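Intracellular protein transport protein USO1 (Saccharomyces cerevisiae S288c, PDB 6LSU) is a vesicle-tethering protein required for protein transport from the ER to the Golgi, seen here as its globular head region without the coiled-coil tail. Local coordinates at residues A497-N505 with K516-F524; Q329-L338 with A362-A372. All coordinates share one frame; numbering follows the deposited sequence.

Interaction 1: A497-N505 with K516-F524; sequences ANLFEVLLN and KLFFTTDIF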
ATOM      1  N   ALA A 497      -0.861  26.071  -9.879  1.00 60.16           N
ATOM      2  CA  ALA A 497       0.070  24.920  -9.727  1.00 60.80           C
ATOM      3  C   ALA A 497       1.518  25.396  -9.521  1.00 59.65           C
ATOM      4  O   ALA A 497       2.414  24.681 -10.015  1.00 58.68           O
ATOM      5  CB  ALA A 497      -0.029  24.003 -10.924  1.00 56.40           C
ATOM      6  N   ASN A 498       1.738  26.515  -8.810  1.00 57.61           N
ATOM      7  CA  ASN A 498       3.081  27.132  -8.674  1.00 56.81           C
ATOM      8  C   ASN A 498       3.552  27.098  -7.222  1.00 54.48           C
ATOM      9  O   ASN A 498       2.853  27.564  -6.338  1.00 57.54           O
ATOM     10  CB  ASN A 498       3.153  28.546  -9.265  1.00 56.73           C
ATOM     11  CG  ASN A 498       4.598  28.964  -9.468  1.00 56.41           C
ATOM     12  OD1 ASN A 498       5.346  29.154  -8.509  1.00 61.33           O
ATOM     13  ND2 ASN A 498       5.052  28.989 -10.712  1.00 51.67           N
ATOM     14  N   LEU A 499       4.717  26.507  -7.022  1.00 57.92           N
ATOM     15  CA  LEU A 499       5.278  26.208  -5.687  1.00 61.04           C
ATOM     16  C   LEU A 499       5.883  27.497  -5.142  1.00 60.40           C
ATOM     17  O   LEU A 499       5.921  27.631  -3.920  1.00 56.96           O
ATOM     18  CB  LEU A 499       6.344  25.110  -5.802  1.00 58.45           C
ATOM     19  CG  LEU A 499       5.837  23.715  -6.147  1.00 61.98           C
ATOM     20  CD1 LEU A 499       6.967  22.803  -6.631  1.00 65.18           C
ATOM     21  CD2 LEU A 499       5.148  23.093  -4.966  1.00 61.29           C
ATOM     22  N   PHE A 500       6.398  28.352  -6.033  1.00 62.69           N
ATOM     23  CA  PHE A 500       7.020  29.654  -5.688  1.00 63.94           C
ATOM     24  C   PHE A 500       5.936  30.608  -5.188  1.00 70.29           C
ATOM     25  O   PHE A 500       6.142  31.329  -4.204  1.00 71.07           O
ATOM     26  CB  PHE A 500       7.777  30.194  -6.880  1.00 60.15           C
ATOM     27  CG  PHE A 500       9.092  29.505  -7.093  1.00 62.06           C
ATOM     28  CD1 PHE A 500      10.115  29.650  -6.175  1.00 61.42           C
ATOM     29  CD2 PHE A 500       9.316  28.734  -8.215  1.00 60.75           C
ATOM     30  CE1 PHE A 500      11.339  29.034  -6.389  1.00 65.34           C
ATOM     31  CE2 PHE A 500      10.521  28.083  -8.390  1.00 62.03           C
ATOM     32  CZ  PHE A 500      11.540  28.252  -7.497  1.00 59.01           C
ATOM     33  N   GLU A 501       4.774  30.550  -5.825  1.00 63.46           N
ATOM     34  CA  GLU A 501       3.598  31.285  -5.354  1.00 73.97           C
ATOM     35  C   GLU A 501       3.419  30.988  -3.864  1.00 74.56           C
ATOM     36  O   GLU A 501       3.262  31.933  -3.127  1.00 81.06           O
ATOM     37  CB  GLU A 501       2.371  30.910  -6.177  1.00 85.01           C
ATOM     38  CG  GLU A 501       1.457  32.090  -6.448  1.00100.24           C
ATOM     39  CD  GLU A 501       0.472  31.874  -7.588  1.00112.46           C
ATOM     40  OE1 GLU A 501       0.070  32.884  -8.216  1.00126.40           O
ATOM     41  OE2 GLU A 501       0.113  30.701  -7.853  1.00125.42           O
ATOM     42  N   VAL A 502       3.457  29.723  -3.433  1.00 69.01           N
ATOM     43  CA  VAL A 502       3.206  29.374  -2.009  1.00 64.37           C
ATOM     44  C   VAL A 502       4.432  29.781  -1.181  1.00 62.58           C
ATOM     45  O   VAL A 502       4.318  30.500  -0.172  1.00 69.64           O
ATOM     46  CB  VAL A 502       2.885  27.883  -1.849  1.00 60.75           C
ATOM     47  CG1 VAL A 502       2.924  27.451  -0.389  1.00 56.33           C
ATOM     48  CG2 VAL A 502       1.543  27.554  -2.484  1.00 61.69           C
ATOM     49  N   LEU A 503       5.598  29.372  -1.617  1.00 59.22           N
ATOM     50  CA  LEU A 503       6.830  29.535  -0.797  1.00 58.80           C
ATOM     51  C   LEU A 503       7.160  31.025  -0.537  1.00 64.81           C
ATOM     52  O   LEU A 503       7.794  31.301   0.513  1.00 68.71           O
ATOM     53  CB  LEU A 503       7.988  28.883  -1.528  1.00 51.45           C
ATOM     54  CG  LEU A 503       9.301  28.937  -0.776  1.00 52.02           C
ATOM     55  CD1 LEU A 503       9.255  27.965   0.354  1.00 57.67           C
ATOM     56  CD2 LEU A 503      10.499  28.640  -1.652  1.00 53.40           C
ATOM     57  N   LEU A 504       6.818  31.952  -1.438  1.00 59.42           N
ATOM     58  CA  LEU A 504       7.367  33.335  -1.425  1.00 61.75           C
ATOM     59  C   LEU A 504       6.241  34.375  -1.299  1.00 56.63           C
ATOM     60  O   LEU A 504       6.515  35.569  -1.434  1.00 63.60           O
ATOM     61  CB  LEU A 504       8.209  33.589  -2.698  1.00 60.77           C
ATOM     62  CG  LEU A 504       9.443  32.696  -2.898  1.00 59.41           C
ATOM     63  CD1 LEU A 504      10.015  32.827  -4.302  1.00 56.16           C
ATOM     64  CD2 LEU A 504      10.539  33.024  -1.889  1.00 64.63           C
ATOM     65  N   ASN A 505       5.009  33.950  -1.118  1.00 63.46           N
ATOM     66  CA  ASN A 505       3.853  34.859  -0.937  1.00 67.42           C
ATOM     67  C   ASN A 505       3.262  34.598   0.431  1.00 68.20           C
ATOM     68  O   ASN A 505       3.580  33.547   1.041  1.00 66.98           O
ATOM     69  CB  ASN A 505       2.759  34.762  -1.993  1.00 69.99           C
ATOM     70  CG  ASN A 505       3.199  35.324  -3.329  1.00 82.52           C
ATOM     71  OD1 ASN A 505       4.386  35.596  -3.520  1.00 91.29           O
ATOM     72  ND2 ASN A 505       2.263  35.458  -4.271  1.00 91.46           N
ATOM     73  N   LYS A 516      -0.356  22.729   2.709  1.00 50.10           N
ATOM     74  CA  LYS A 516       0.111  23.437   1.490  1.00 55.74           C
ATOM     75  C   LYS A 516       1.573  23.900   1.643  1.00 62.78           C
ATOM     76  O   LYS A 516       2.378  23.772   0.682  1.00 62.25           O
ATOM     77  CB  LYS A 516      -0.711  24.689   1.265  1.00 54.71           C
ATOM     78  CG  LYS A 516      -0.175  25.596   0.194  1.00 56.87           C
ATOM     79  CD  LYS A 516      -1.224  26.521  -0.341  1.00 59.42           C
ATOM     80  CE  LYS A 516      -1.490  27.687   0.591  1.00 63.13           C
ATOM     81  NZ  LYS A 516      -2.571  28.528   0.021  1.00 62.46           N
ATOM     82  N   LEU A 517       1.925  24.472   2.794  1.00 61.01           N
ATOM     83  CA  LEU A 517       3.303  24.971   2.982  1.00 61.27           C
ATOM     84  C   LEU A 517       4.225  23.774   3.233  1.00 52.50           C
ATOM     85  O   LEU A 517       5.317  23.719   2.721  1.00 51.94           O
ATOM     86  CB  LEU A 517       3.292  25.958   4.142  1.00 63.77           C
ATOM     87  CG  LEU A 517       4.424  26.967   4.220  1.00 59.81           C
ATOM     88  CD1 LEU A 517       4.898  27.023   5.650  1.00 61.31           C
ATOM     89  CD2 LEU A 517       5.561  26.675   3.273  1.00 56.49           C
ATOM     90  N   PHE A 518       3.744  22.794   3.975  1.00 55.51           N
ATOM     91  CA  PHE A 518       4.531  21.599   4.393  1.00 52.25           C
ATOM     92  C   PHE A 518       5.004  20.809   3.161  1.00 52.24           C
ATOM     93  O   PHE A 518       6.182  20.503   3.016  1.00 56.02           O
ATOM     94  CB  PHE A 518       3.713  20.740   5.338  1.00 51.84           C
ATOM     95  CG  PHE A 518       4.405  19.423   5.601  1.00 56.64           C
ATOM     96  CD1 PHE A 518       5.488  19.353   6.456  1.00 58.15           C
ATOM     97  CD2 PHE A 518       4.090  18.304   4.839  1.00 55.60           C
ATOM     98  CE1 PHE A 518       6.179  18.147   6.610  1.00 66.72           C
ATOM     99  CE2 PHE A 518       4.786  17.121   4.988  1.00 52.57           C
ATOM    100  CZ  PHE A 518       5.824  17.033   5.880  1.00 57.45           C
ATOM    101  N   PHE A 519       4.087  20.537   2.239  1.00 54.45           N
ATOM    102  CA  PHE A 519       4.365  19.921   0.919  1.00 51.87           C
ATOM    103  C   PHE A 519       5.374  20.756   0.149  1.00 49.63           C
ATOM    104  O   PHE A 519       6.448  20.168  -0.221  1.00 50.83           O
ATOM    105  CB  PHE A 519       3.053  19.608   0.209  1.00 51.67           C
ATOM    106  CG  PHE A 519       2.326  18.438   0.822  1.00 45.39           C
ATOM    107  CD1 PHE A 519       3.012  17.287   1.177  1.00 43.78           C
ATOM    108  CD2 PHE A 519       0.939  18.471   1.011  1.00 48.90           C
ATOM    109  CE1 PHE A 519       2.341  16.220   1.775  1.00 48.62           C
ATOM    110  CE2 PHE A 519       0.254  17.395   1.575  1.00 45.85           C
ATOM    111  CZ  PHE A 519       0.962  16.290   1.983  1.00 47.16           C
ATOM    112  N   THR A 520       5.114  22.047  -0.040  1.00 54.99           N
ATOM    113  CA  THR A 520       6.044  22.983  -0.748  1.00 51.77           C
ATOM    114  C   THR A 520       7.446  22.876  -0.130  1.00 51.70           C
ATOM    115  O   THR A 520       8.437  22.591  -0.831  1.00 57.26           O
ATOM    116  CB  THR A 520       5.494  24.411  -0.747  1.00 50.55           C
ATOM    117  OG1 THR A 520       4.205  24.370  -1.384  1.00 54.93           O
ATOM    118  CG2 THR A 520       6.320  25.359  -1.580  1.00 54.51           C
ATOM    119  N   THR A 521       7.598  23.046   1.156  1.00 48.31           N
ATOM    120  CA  THR A 521       8.966  23.010   1.701  1.00 49.48           C
ATOM    121  C   THR A 521       9.525  21.598   1.475  1.00 49.04           C
ATOM    122  O   THR A 521      10.698  21.422   1.192  1.00 54.90           O
ATOM    123  CB  THR A 521       8.971  23.506   3.147  1.00 51.03           C
ATOM    124  OG1 THR A 521       7.881  22.889   3.855  1.00 46.39           O
ATOM    125  CG2 THR A 521       8.827  25.001   3.177  1.00 52.62           C
ATOM    126  N   ASP A 522       8.707  20.583   1.659  1.00 52.00           N
ATOM    127  CA  ASP A 522       9.159  19.172   1.536  1.00 47.80           C
ATOM    128  C   ASP A 522       9.610  18.863   0.095  1.00 48.21           C
ATOM    129  O   ASP A 522      10.640  18.255  -0.105  1.00 47.89           O
ATOM    130  CB  ASP A 522       8.058  18.201   1.936  1.00 50.43           C
ATOM    131  CG  ASP A 522       8.497  16.741   1.809  1.00 51.58           C
ATOM    132  OD1 ASP A 522       9.352  16.324   2.621  1.00 56.51           O
ATOM    133  OD2 ASP A 522       8.052  16.066   0.847  1.00 51.48           O
ATOM    134  N   ILE A 523       8.916  19.351  -0.910  1.00 51.48           N
ATOM    135  CA  ILE A 523       9.410  19.200  -2.314  1.00 54.68           C
ATOM    136  C   ILE A 523      10.729  19.946  -2.508  1.00 53.53           C
ATOM    137  O   ILE A 523      11.647  19.289  -3.046  1.00 55.91           O
ATOM    138  CB  ILE A 523       8.329  19.605  -3.336  1.00 57.02           C
ATOM    139  CG1 ILE A 523       8.447  18.739  -4.574  1.00 58.00           C
ATOM    140  CG2 ILE A 523       8.320  21.069  -3.680  1.00 59.14           C
ATOM    141  CD1 ILE A 523       8.159  17.337  -4.247  1.00 66.34           C
ATOM    142  N   PHE A 524      10.855  21.220  -2.079  1.00 50.35           N
ATOM    143  CA  PHE A 524      12.120  21.995  -2.268  1.00 49.10           C
ATOM    144  C   PHE A 524      13.275  21.357  -1.515  1.00 46.55           C
ATOM    145  O   PHE A 524      14.362  21.325  -2.057  1.00 48.61           O
ATOM    146  CB  PHE A 524      11.995  23.447  -1.839  1.00 49.07           C
ATOM    147  CG  PHE A 524      11.373  24.278  -2.912  1.00 50.89           C
ATOM    148  CD1 PHE A 524      12.151  24.746  -3.950  1.00 51.76           C
ATOM    149  CD2 PHE A 524      10.019  24.557  -2.901  1.00 54.99           C
ATOM    150  CE1 PHE A 524      11.589  25.522  -4.949  1.00 51.88           C
ATOM    151  CE2 PHE A 524       9.469  25.343  -3.898  1.00 57.10           C
ATOM    152  CZ  PHE A 524      10.251  25.812  -4.921  1.00 53.45           C
TER

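Interaction 2: Q329-L338 with A362-A372; sequences QNALLDSSVL and AANMVRSNEHA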
ATOM      1  N   GLN A 329       8.749  -1.937 -15.876  1.00 56.40           N
ATOM      2  CA  GLN A 329       8.307  -0.535 -16.004  1.00 54.26           C
ATOM      3  C   GLN A 329       8.073  -0.266 -17.498  1.00 58.39           C
ATOM      4  O   GLN A 329       6.925   0.117 -17.881  1.00 52.38           O
ATOM      5  CB  GLN A 329       9.292   0.443 -15.381  1.00 55.36           C
ATOM      6  CG  GLN A 329       9.121   0.658 -13.878  1.00 61.25           C
ATOM      7  CD  GLN A 329      10.265   1.483 -13.334  1.00 60.47           C
ATOM      8  OE1 GLN A 329      11.397   1.384 -13.830  1.00 56.33           O
ATOM      9  NE2 GLN A 329       9.937   2.371 -12.396  1.00 52.88           N
ATOM     10  N   ASN A 330       9.131  -0.497 -18.298  1.00 67.88           N
ATOM     11  CA  ASN A 330       9.173  -0.341 -19.777  1.00 65.31           C
ATOM     12  C   ASN A 330       8.048  -1.149 -20.426  1.00 56.74           C
ATOM     13  O   ASN A 330       7.311  -0.579 -21.218  1.00 65.50           O
ATOM     14  CB  ASN A 330      10.543  -0.748 -20.323  1.00 72.41           C
ATOM     15  CG  ASN A 330      11.658   0.221 -19.983  1.00 70.61           C
ATOM     16  OD1 ASN A 330      11.416   1.360 -19.611  1.00 70.57           O
ATOM     17  ND2 ASN A 330      12.894  -0.212 -20.173  1.00 77.45           N
ATOM     18  N   ALA A 331       7.886  -2.413 -20.033  1.00 57.49           N
ATOM     19  CA  ALA A 331       6.758  -3.266 -20.465  1.00 57.21           C
ATOM     20  C   ALA A 331       5.423  -2.556 -20.169  1.00 59.00           C
ATOM     21  O   ALA A 331       4.582  -2.438 -21.089  1.00 59.44           O
ATOM     22  CB  ALA A 331       6.846  -4.630 -19.822  1.00 57.04           C
ATOM     23  N   LEU A 332       5.209  -2.087 -18.937  1.00 63.58           N
ATOM     24  CA  LEU A 332       3.894  -1.466 -18.560  1.00 62.94           C
ATOM     25  C   LEU A 332       3.654  -0.176 -19.355  1.00 62.70           C
ATOM     26  O   LEU A 332       2.459   0.185 -19.562  1.00 59.64           O
ATOM     27  CB  LEU A 332       3.866  -1.197 -17.059  1.00 60.79           C
ATOM     28  CG  LEU A 332       3.738  -2.431 -16.187  1.00 64.13           C
ATOM     29  CD1 LEU A 332       4.238  -2.131 -14.788  1.00 69.03           C
ATOM     30  CD2 LEU A 332       2.320  -2.943 -16.173  1.00 68.50           C
ATOM     31  N   LEU A 333       4.736   0.507 -19.758  1.00 65.62           N
ATOM     32  CA  LEU A 333       4.650   1.793 -20.480  1.00 69.91           C
ATOM     33  C   LEU A 333       4.221   1.525 -21.923  1.00 74.52           C
ATOM     34  O   LEU A 333       3.472   2.367 -22.475  1.00 72.97           O
ATOM     35  CB  LEU A 333       5.991   2.518 -20.411  1.00 69.71           C
ATOM     36  CG  LEU A 333       6.062   3.630 -19.377  1.00 78.50           C
ATOM     37  CD1 LEU A 333       7.335   4.413 -19.606  1.00 86.58           C
ATOM     38  CD2 LEU A 333       4.865   4.566 -19.462  1.00 77.42           C
ATOM     39  N   ASP A 334       4.597   0.357 -22.450  1.00 75.27           N
ATOM     40  CA  ASP A 334       4.260  -0.109 -23.818  1.00 81.49           C
ATOM     41  C   ASP A 334       2.835  -0.679 -23.863  1.00 80.55           C
ATOM     42  O   ASP A 334       2.543  -1.443 -24.806  1.00 91.27           O
ATOM     43  CB  ASP A 334       5.249  -1.175 -24.304  1.00 89.76           C
ATOM     44  CG  ASP A 334       5.205  -1.392 -25.811  1.00 94.58           C
ATOM     45  OD1 ASP A 334       4.545  -0.561 -26.503  1.00 96.63           O
ATOM     46  OD2 ASP A 334       5.841  -2.362 -26.280  1.00 96.22           O
ATOM     47  N   SER A 335       1.976  -0.338 -22.907  1.00 77.39           N
ATOM     48  CA  SER A 335       0.528  -0.679 -22.932  1.00 78.08           C
ATOM     49  C   SER A 335      -0.279   0.557 -22.534  1.00 68.34           C
ATOM     50  O   SER A 335       0.313   1.641 -22.512  1.00 65.69           O
ATOM     51  CB  SER A 335       0.233  -1.875 -22.044  1.00 77.95           C
ATOM     52  OG  SER A 335       0.323  -1.550 -20.666  1.00 83.97           O
ATOM     53  N   SER A 336      -1.570   0.400 -22.238  1.00 64.82           N
ATOM     54  CA  SER A 336      -2.423   1.517 -21.753  1.00 74.67           C
ATOM     55  C   SER A 336      -2.389   1.644 -20.215  1.00 68.86           C
ATOM     56  O   SER A 336      -3.069   2.529 -19.689  1.00 69.69           O
ATOM     57  CB  SER A 336      -3.831   1.406 -22.310  1.00 81.87           C
ATOM     58  OG  SER A 336      -4.338   0.075 -22.231  1.00 88.08           O
ATOM     59  N   VAL A 337      -1.579   0.863 -19.497  1.00 65.46           N
ATOM     60  CA  VAL A 337      -1.783   0.685 -18.026  1.00 65.89           C
ATOM     61  C   VAL A 337      -1.544   2.018 -17.310  1.00 60.76           C
ATOM     62  O   VAL A 337      -2.424   2.409 -16.532  1.00 56.70           O
ATOM     63  CB  VAL A 337      -0.964  -0.469 -17.424  1.00 67.67           C
ATOM     64  CG1 VAL A 337      -1.307  -0.652 -15.956  1.00 69.96           C
ATOM     65  CG2 VAL A 337      -1.228  -1.767 -18.142  1.00 70.48           C
ATOM     66  N   LEU A 338      -0.450   2.714 -17.604  1.00 59.48           N
ATOM     67  CA  LEU A 338      -0.095   4.012 -16.972  1.00 58.16           C
ATOM     68  C   LEU A 338      -1.222   5.008 -17.150  1.00 58.66           C
ATOM     69  O   LEU A 338      -1.584   5.712 -16.172  1.00 80.15           O
ATOM     70  CB  LEU A 338       1.162   4.617 -17.589  1.00 59.81           C
ATOM     71  CG  LEU A 338       1.608   5.925 -16.915  1.00 66.89           C
ATOM     72  CD1 LEU A 338       1.850   5.719 -15.420  1.00 65.13           C
ATOM     73  CD2 LEU A 338       2.863   6.497 -17.583  1.00 59.56           C
ATOM     74  N   ALA A 362       1.061   4.316  -9.983  1.00 50.56           N
ATOM     75  CA  ALA A 362       1.752   5.124 -11.020  1.00 49.96           C
ATOM     76  C   ALA A 362       3.148   5.479 -10.521  1.00 48.20           C
ATOM     77  O   ALA A 362       4.041   5.560 -11.334  1.00 50.42           O
ATOM     78  CB  ALA A 362       0.985   6.386 -11.405  1.00 48.56           C
ATOM     79  N   ALA A 363       3.340   5.692  -9.228  1.00 51.55           N
ATOM     80  CA  ALA A 363       4.660   6.146  -8.726  1.00 55.00           C
ATOM     81  C   ALA A 363       5.647   4.976  -8.909  1.00 47.47           C
ATOM     82  O   ALA A 363       6.778   5.196  -9.270  1.00 50.12           O
ATOM     83  CB  ALA A 363       4.560   6.663  -7.298  1.00 51.14           C
ATOM     84  N   ASN A 364       5.237   3.775  -8.597  1.00 48.28           N
ATOM     85  CA  ASN A 364       6.077   2.569  -8.806  1.00 52.14           C
ATOM     86  C   ASN A 364       6.392   2.358 -10.302  1.00 50.93           C
ATOM     87  O   ASN A 364       7.526   2.096 -10.656  1.00 53.43           O
ATOM     88  CB  ASN A 364       5.374   1.356  -8.252  1.00 53.72           C
ATOM     89  CG  ASN A 364       5.493   1.277  -6.753  1.00 56.82           C
ATOM     90  OD1 ASN A 364       6.557   1.558  -6.182  1.00 51.91           O
ATOM     91  ND2 ASN A 364       4.407   0.796  -6.159  1.00 63.52           N
ATOM     92  N   MET A 365       5.431   2.629 -11.161  1.00 49.23           N
ATOM     93  CA  MET A 365       5.595   2.531 -12.627  1.00 50.97           C
ATOM     94  C   MET A 365       6.676   3.479 -13.202  1.00 55.09           C
ATOM     95  O   MET A 365       7.286   3.096 -14.241  1.00 60.78           O
ATOM     96  CB  MET A 365       4.255   2.821 -13.305  1.00 48.62           C
ATOM     97  CG  MET A 365       3.189   1.780 -12.898  1.00 51.85           C
ATOM     98  SD  MET A 365       1.936   1.782 -14.148  1.00 62.44           S
ATOM     99  CE  MET A 365       0.503   2.267 -13.228  1.00 52.51           C
ATOM    100  N   VAL A 366       6.932   4.656 -12.610  1.00 52.75           N
ATOM    101  CA  VAL A 366       7.782   5.703 -13.273  1.00 48.25           C
ATOM    102  C   VAL A 366       9.041   5.992 -12.470  1.00 42.70           C
ATOM    103  O   VAL A 366       9.975   6.566 -13.008  1.00 47.94           O
ATOM    104  CB  VAL A 366       7.018   6.996 -13.531  1.00 46.81           C
ATOM    105  CG1 VAL A 366       5.734   6.749 -14.264  1.00 48.79           C
ATOM    106  CG2 VAL A 366       6.745   7.742 -12.258  1.00 54.31           C
ATOM    107  N   ARG A 367       9.087   5.562 -11.229  1.00 42.71           N
ATOM    108  CA  ARG A 367      10.210   5.904 -10.346  1.00 45.08           C
ATOM    109  C   ARG A 367      11.536   5.578 -11.024  1.00 46.68           C
ATOM    110  O   ARG A 367      11.805   4.423 -11.252  1.00 56.48           O
ATOM    111  CB  ARG A 367      10.083   5.114  -9.045  1.00 49.84           C
ATOM    112  CG  ARG A 367      11.157   5.500  -8.022  1.00 53.45           C
ATOM    113  CD  ARG A 367      10.742   5.490  -6.562  1.00 53.97           C
ATOM    114  NE  ARG A 367       9.664   4.527  -6.378  1.00 60.93           N
ATOM    115  CZ  ARG A 367       8.446   4.810  -5.958  1.00 59.29           C
ATOM    116  NH1 ARG A 367       8.142   6.030  -5.611  1.00 62.99           N
ATOM    117  NH2 ARG A 367       7.522   3.875  -5.896  1.00 67.11           N
ATOM    118  N   SER A 368      12.361   6.564 -11.302  1.00 54.47           N
ATOM    119  CA  SER A 368      13.799   6.361 -11.673  1.00 58.39           C
ATOM    120  C   SER A 368      14.001   5.781 -13.083  1.00 57.43           C
ATOM    121  O   SER A 368      14.945   5.042 -13.270  1.00 62.56           O
ATOM    122  CB  SER A 368      14.443   5.464 -10.667  1.00 53.32           C
ATOM    123  OG  SER A 368      15.239   6.260  -9.844  1.00 62.62           O
ATOM    124  N   ASN A 369      13.108   6.080 -14.017  1.00 58.68           N
ATOM    125  CA  ASN A 369      13.077   5.504 -15.378  1.00 52.96           C
ATOM    126  C   ASN A 369      12.899   6.715 -16.279  1.00 54.67           C
ATOM    127  O   ASN A 369      11.719   7.142 -16.370  1.00 52.87           O
ATOM    128  CB  ASN A 369      11.918   4.522 -15.472  1.00 55.49           C
ATOM    129  CG  ASN A 369      11.818   3.787 -16.788  1.00 56.38           C
ATOM    130  OD1 ASN A 369      11.895   4.381 -17.876  1.00 57.27           O
ATOM    131  ND2 ASN A 369      11.587   2.489 -16.686  1.00 55.46           N
ATOM    132  N   GLU A 370      14.013   7.295 -16.788  1.00 51.16           N
ATOM    133  CA  GLU A 370      13.978   8.407 -17.765  1.00 53.27           C
ATOM    134  C   GLU A 370      12.765   8.227 -18.704  1.00 52.04           C
ATOM    135  O   GLU A 370      11.945   9.128 -18.843  1.00 62.26           O
ATOM    136  CB  GLU A 370      15.269   8.407 -18.588  1.00 60.41           C
ATOM    137  CG  GLU A 370      16.383   9.311 -18.100  1.00 65.91           C
ATOM    138  CD  GLU A 370      17.164   9.940 -19.246  1.00 74.41           C
ATOM    139  OE1 GLU A 370      18.430  10.006 -19.170  1.00 81.80           O
ATOM    140  OE2 GLU A 370      16.499  10.331 -20.238  1.00 86.86           O
ATOM    141  N   HIS A 371      12.672   7.078 -19.358  1.00 53.73           N
ATOM    142  CA  HIS A 371      11.672   6.816 -20.427  1.00 51.09           C
ATOM    143  C   HIS A 371      10.251   6.970 -19.834  1.00 51.14           C
ATOM    144  O   HIS A 371       9.374   7.654 -20.467  1.00 51.20           O
ATOM    145  CB  HIS A 371      11.879   5.415 -21.044  1.00 54.51           C
ATOM    146  CG  HIS A 371      10.842   5.164 -22.075  1.00 46.99           C
ATOM    147  ND1 HIS A 371      10.005   4.118 -22.051  1.00 45.02           N
ATOM    148  CD2 HIS A 371      10.402   5.965 -23.045  1.00 46.75           C
ATOM    149  CE1 HIS A 371       9.092   4.264 -22.981  1.00 46.01           C
ATOM    150  NE2 HIS A 371       9.320   5.382 -23.605  1.00 46.60           N
ATOM    151  N   ALA A 372      10.006   6.357 -18.672  1.00 45.01           N
ATOM    152  CA  ALA A 372       8.721   6.515 -17.934  1.00 52.20           C
ATOM    153  C   ALA A 372       8.494   7.986 -17.540  1.00 46.62           C
ATOM    154  O   ALA A 372       7.444   8.526 -17.894  1.00 51.47           O
ATOM    155  CB  ALA A 372       8.626   5.551 -16.758  1.00 48.96           C
TER

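Interaction 1: A497-N505 with K516-F524
L499, at the start of helix 499-504, meets T520, I523 and F524: its CD1 lies 3.7 Å from I523 CG2, while its CB packs against F524 CE2 at the same separation. N498 caps the helix, OD1 accepting from E501 N at 3.1 Å. At the next residue, F500, the CB points away from 516-524, but with CG beside the backbone N (chi1 -77°) the ring returns to take the edge of F524 on its face, a T-shaped pair with centroids 5.1 Å apart and planes at 63°. This is helix-on-helix packing in the armadillo-repeat head, where 516-524 begins at the end of repeat 8: the two segment axes approach to 9.5 Å and cross at -111°. V502 straddles the aliphatic part of K516, whose NZ forms a salt bridge with D507, and its CG1 also meets T520. The T520 hydroxyl is turned back to K516 O (OG1 to O 2.8 Å), leaving CG2 against L499 O and L503 CB; a serine here would probably open a gap beside L503 CB. L503 sends CD2 over the face of F524, a CH-pi contact 4.3 Å from the ring centroid, and its CD1 lies 4.1 Å from T521 CG2.

Interaction 2: Q329-L338 with A362-A372
Q329 projects its amide into the turn that follows helix 362-366, and this is the close-fitted, polar half of the contact. The chain is extended beyond CG (chi2 172°), which carries NE2 to two backbone carbonyls: it donates to R367 O at 3.0 Å, nearly straight at 173°, and to N364 O, also at 3.0 Å. The other end of the same amide, OE1, accepts from N369 ND2 at 3.1 Å, the donor standing above the carbonyl plane. N369 ND2 gives a second bond to N330 OD1, again at 3.1 Å, and both acceptors lie in the plane of the N369 amide. Its OD1 faces its own helix and caps it by accepting from A372 N at 2.8 Å, so the N369 amide is fixed from both ends. Buried apolar packing continues from L338, whose CD1 fits against A362 CB, V366 CG1 and M365 SD, the last at 4.1 Å. By contrast, the looser, solvent side lies at the exposed H371, bordered by the partly exposed N330: N330 OD1 sits at the edge of the H371 ring, 3.9 Å from ND1. V314 of helix 301-317 touches L332, V337 and M365, while L430 of helix 421-435 packs on A362 and A363, so both helices pack against the contact.

Interaction 2 comes first along the chain and closes before interaction 1 opens, so the two lie in series. Their centres are about 27 Å apart and their nearest atoms about 11 Å, with no direct touch. Both belong to the helical armadillo array of the head. Residues 329-338 lie in repeat 6, and 362-372 run from repeat 6 into repeat 7; residues 497-505 lie in repeat 8, and 516-524 start at its end. Along the chain between them run the strand pair 380-384/399-403 and helices 404-414, 421-435 and 439-459: 421-435 packs on interaction 2, while 404-414 and 439-459 cover interaction 1. Both are local helix-packing contacts at separate points of the same armadillo-repeat head.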